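Local coordinates for neutral ceramidase (Pseudomonas aeruginosa, PDB 2ZWS), which hydrolyses the N-acyl linkage of ceramides to give sphingosine and a fatty acid, and also runs the reverse synthesis, at residues V418-A423 / W470-Y475. Sequence-based numbering, arbitrary orientation. Where two conformers were deposited one is given.
Sequences VRIRRA and WTQAAY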
ATOM      1  N   VAL A 418       8.665  17.396  -5.842  1.00 15.49           N
ATOM      2  CA  VAL A 418       9.196  18.022  -7.059  1.00 15.66           C
ATOM      3  C   VAL A 418      10.545  18.712  -6.808  1.00 14.94           C
ATOM      4  O   VAL A 418      11.460  18.593  -7.610  1.00 16.05           O
ATOM      5  CB  VAL A 418       8.184  19.003  -7.718  1.00 16.26           C
ATOM      6  CG1 VAL A 418       8.859  19.795  -8.844  1.00 16.96           C
ATOM      7  CG2 VAL A 418       7.001  18.224  -8.259  1.00 16.76           C
ATOM      8  N   ARG A 419      10.666  19.435  -5.701  1.00 14.77           N
ATOM      9  CA  ARG A 419      11.948  20.100  -5.403  1.00 14.87           C
ATOM     10  C   ARG A 419      13.101  19.080  -5.264  1.00 15.07           C
ATOM     11  O   ARG A 419      14.231  19.317  -5.720  1.00 16.06           O
ATOM     12  CB  ARG A 419      11.841  20.953  -4.145  1.00 16.32           C
ATOM     13  CG  ARG A 419      11.177  22.305  -4.417  1.00 16.32           C
ATOM     14  CD  ARG A 419      11.205  23.109  -3.149  1.00 19.31           C
ATOM     15  NE  ARG A 419      10.242  24.199  -3.183  1.00 21.88           N
ATOM     16  CZ  ARG A 419       9.984  24.961  -2.129  1.00 23.80           C
ATOM     17  NH1 ARG A 419       9.082  25.944  -2.219  1.00 26.07           N
ATOM     18  NH2 ARG A 419      10.637  24.741  -0.992  1.00 24.09           N
ATOM     19  N   ILE A 420      12.806  17.941  -4.650  1.00 15.63           N
ATOM     20  CA  ILE A 420      13.832  16.909  -4.477  1.00 14.67           C
ATOM     21  C   ILE A 420      14.184  16.282  -5.826  1.00 15.04           C
ATOM     22  O   ILE A 420      15.350  16.136  -6.158  1.00 14.75           O
ATOM     23  CB  ILE A 420      13.403  15.853  -3.457  1.00 14.74           C
ATOM     24  CG1 ILE A 420      13.257  16.519  -2.078  1.00 14.14           C
ATOM     25  CG2 ILE A 420      14.436  14.730  -3.402  1.00 15.53           C
ATOM     26  CD1 ILE A 420      12.690  15.620  -0.985  1.00 13.62           C
ATOM     27  N   ARG A 421      13.165  15.979  -6.623  1.00 15.46           N
ATOM     28  CA  ARG A 421      13.362  15.458  -7.964  0.50 16.41           C
ATOM     29  C   ARG A 421      14.277  16.366  -8.791  1.00 17.12           C
ATOM     30  O   ARG A 421      15.235  15.894  -9.410  1.00 18.37           O
ATOM     31  CB  ARG A 421      12.009  15.342  -8.644  0.50 15.85           C
ATOM     32  CG  ARG A 421      11.813  14.063  -9.401  0.50 16.39           C
ATOM     33  CD  ARG A 421      10.586  14.210 -10.262  0.50 14.47           C
ATOM     34  NE  ARG A 421       9.383  14.445  -9.476  0.50 13.59           N
ATOM     35  CZ  ARG A 421       8.213  14.854  -9.983  0.50 12.12           C
ATOM     36  NH1 ARG A 421       8.073  15.121 -11.285  0.50 10.18           N
ATOM     37  NH2 ARG A 421       7.167  14.990  -9.172  0.50 13.17           N
ATOM     38  N   ARG A 422      13.980  17.665  -8.791  1.00 17.52           N
ATOM     39  CA  ARG A 422      14.773  18.670  -9.520  0.60 18.17           C
ATOM     40  C   ARG A 422      16.221  18.678  -9.057  1.00 17.48           C
ATOM     41  O   ARG A 422      17.149  18.754  -9.864  1.00 18.08           O
ATOM     42  CB  ARG A 422      14.199  20.069  -9.314  0.60 18.62           C
ATOM     43  CG  ARG A 422      12.924  20.343 -10.074  0.60 19.69           C
ATOM     44  CD  ARG A 422      12.312  21.670  -9.663  0.60 22.10           C
ATOM     45  NE  ARG A 422      11.116  21.906 -10.454  0.60 24.96           N
ATOM     46  CZ  ARG A 422      10.167  22.784 -10.163  0.60 26.71           C
ATOM     47  NH1 ARG A 422      10.241  23.531  -9.067  0.60 25.84           N
ATOM     48  NH2 ARG A 422       9.128  22.893 -10.978  0.60 26.08           N
ATOM     49  N   ALA A 423      16.397  18.653  -7.735  1.00 16.94           N
ATOM     50  CA  ALA A 423      17.734  18.754  -7.146  1.00 16.85           C
ATOM     51  C   ALA A 423      18.560  17.513  -7.493  1.00 16.36           C
ATOM     52  O   ALA A 423      19.741  17.609  -7.835  1.00 16.40           O
ATOM     53  CB  ALA A 423      17.633  18.939  -5.662  1.00 17.10           C
ATOM     54  N   TRP A 470      12.104  22.521   8.600  1.00 17.22           N
ATOM     55  CA  TRP A 470      13.172  22.163   7.667  1.00 17.08           C
ATOM     56  C   TRP A 470      13.218  20.672   7.345  1.00 16.46           C
ATOM     57  O   TRP A 470      14.197  20.196   6.782  1.00 16.22           O
ATOM     58  CB  TRP A 470      14.533  22.667   8.168  1.00 18.76           C
ATOM     59  CG  TRP A 470      14.494  24.167   8.387  1.00 20.09           C
ATOM     60  CD1 TRP A 470      14.505  24.816   9.578  1.00 21.66           C
ATOM     61  CD2 TRP A 470      14.346  25.162   7.375  1.00 21.38           C
ATOM     62  NE1 TRP A 470      14.410  26.176   9.371  1.00 21.96           N
ATOM     63  CE2 TRP A 470      14.309  26.414   8.027  1.00 21.86           C
ATOM     64  CE3 TRP A 470      14.260  25.121   5.974  1.00 20.92           C
ATOM     65  CZ2 TRP A 470      14.191  27.628   7.324  1.00 21.45           C
ATOM     66  CZ3 TRP A 470      14.137  26.329   5.272  1.00 21.46           C
ATOM     67  CH2 TRP A 470      14.109  27.562   5.956  1.00 22.07           C
ATOM     68  N   THR A 471      12.138  19.964   7.663  1.00 15.17           N
ATOM     69  CA  THR A 471      12.020  18.541   7.299  1.00 13.98           C
ATOM     70  C   THR A 471      12.261  18.317   5.799  1.00 13.57           C
ATOM     71  O   THR A 471      13.036  17.413   5.400  1.00 14.95           O
ATOM     72  CB  THR A 471      10.662  17.959   7.747  1.00 12.25           C
ATOM     73  OG1 THR A 471      10.532  18.097   9.169  1.00 13.74           O
ATOM     74  CG2 THR A 471      10.547  16.479   7.379  1.00 14.81           C
ATOM     75  N   GLN A 472      11.615  19.126   4.954  1.00 14.57           N
ATOM     76  CA  GLN A 472      11.774  18.947   3.515  1.00 14.71           C
ATOM     77  C   GLN A 472      13.218  19.185   3.087  1.00 15.14           C
ATOM     78  O   GLN A 472      13.755  18.437   2.269  1.00 15.59           O
ATOM     79  CB  GLN A 472      10.819  19.861   2.739  1.00 15.65           C
ATOM     80  CG  GLN A 472      10.714  19.584   1.221  1.00 14.70           C
ATOM     81  CD  GLN A 472      11.861  20.167   0.402  1.00 15.80           C
ATOM     82  OE1 GLN A 472      12.508  21.138   0.817  1.00 18.14           O
ATOM     83  NE2 GLN A 472      12.117  19.586  -0.781  1.00 13.71           N
ATOM     84  N   ALA A 473      13.825  20.243   3.625  1.00 15.61           N
ATOM     85  CA  ALA A 473      15.215  20.617   3.324  1.00 15.45           C
ATOM     86  C   ALA A 473      16.159  19.465   3.693  1.00 15.42           C
ATOM     87  O   ALA A 473      17.087  19.145   2.923  1.00 15.73           O
ATOM     88  CB  ALA A 473      15.584  21.889   4.095  1.00 16.38           C
ATOM     89  N   ALA A 474      15.886  18.822   4.826  1.00 15.23           N
ATOM     90  CA  ALA A 474      16.684  17.652   5.277  1.00 14.97           C
ATOM     91  C   ALA A 474      16.609  16.535   4.249  1.00 14.41           C
ATOM     92  O   ALA A 474      17.648  15.964   3.863  1.00 14.74           O
ATOM     93  CB  ALA A 474      16.190  17.128   6.623  1.00 15.64           C
ATOM     94  N   TYR A 475      15.388  16.200   3.819  1.00 13.27           N
ATOM     95  CA  TYR A 475      15.258  15.134   2.804  1.00 12.50           C
ATOM     96  C   TYR A 475      15.953  15.522   1.503  1.00 13.44           C
ATOM     97  O   TYR A 475      16.576  14.690   0.863  1.00 13.16           O
ATOM     98  CB  TYR A 475      13.801  14.815   2.545  1.00 13.16           C
ATOM     99  CG  TYR A 475      13.169  13.892   3.548  1.00 12.67           C
ATOM    100  CD1 TYR A 475      13.466  12.524   3.552  1.00 12.15           C
ATOM    101  CD2 TYR A 475      12.236  14.373   4.473  1.00 12.42           C
ATOM    102  CE1 TYR A 475      12.863  11.666   4.459  1.00 13.47           C
ATOM    103  CE2 TYR A 475      11.608  13.529   5.366  1.00 13.04           C
ATOM    104  CZ  TYR A 475      11.928  12.158   5.355  1.00 14.17           C
ATOM    105  OH  TYR A 475      11.314  11.278   6.219  1.00 14.40           O
TER
HETATM  106  O   HOH W   1      13.239  23.302  -0.527  1.00 33.30           O
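NE2 of Q472, which abuts I420 and R419 across the contact, donates to the backbone O of A416, one turn before I420, and also bonds OE1 of Q476, one turn further along its own helix. It lies 3.5 Å from CG1 of I420 and 3.6 Å from CB of R419, so the nitrogen end of the amide meets the aliphatic parts of both residues. OE1 of Q472 accepts a hydrogen bond of 2.7 Å from a water, and the same water accepts one of 3.0 Å from NH2 of R419. No direct hydrogen bond joins 418-423 to 470-475, and this water makes the polar link between them. Q472 was modelled in two conformers, and this network belongs to the one described. In it the chain leaves with CG anti to the backbone N (chi1 -170°) and bends at chi2, which swings the amide to the gap between the helices. R419 runs extended past it, and its guanidinium forms salt bridges with E453 and D170, an arrangement that probably steadies the water-bound NH2. Next to the amide, CD1 of I420 packs at 3.8 Å against CB of Y475, the only apolar side-chain contact between the segments. This is side-by-side helix packing in the N-terminal ceramidase region: the axes of 418-423 and 471-475 approach to 10.2 Å and run in roughly the same direction, 26° apart. Further along, I420 touches F479 of helix 471-488, while strand 448-449 supplies V449 against T471, Q472 and Y475, whose side chain lies about 9 Å from that of the zinc ligand Y448 and about 14 Å from the zinc ion.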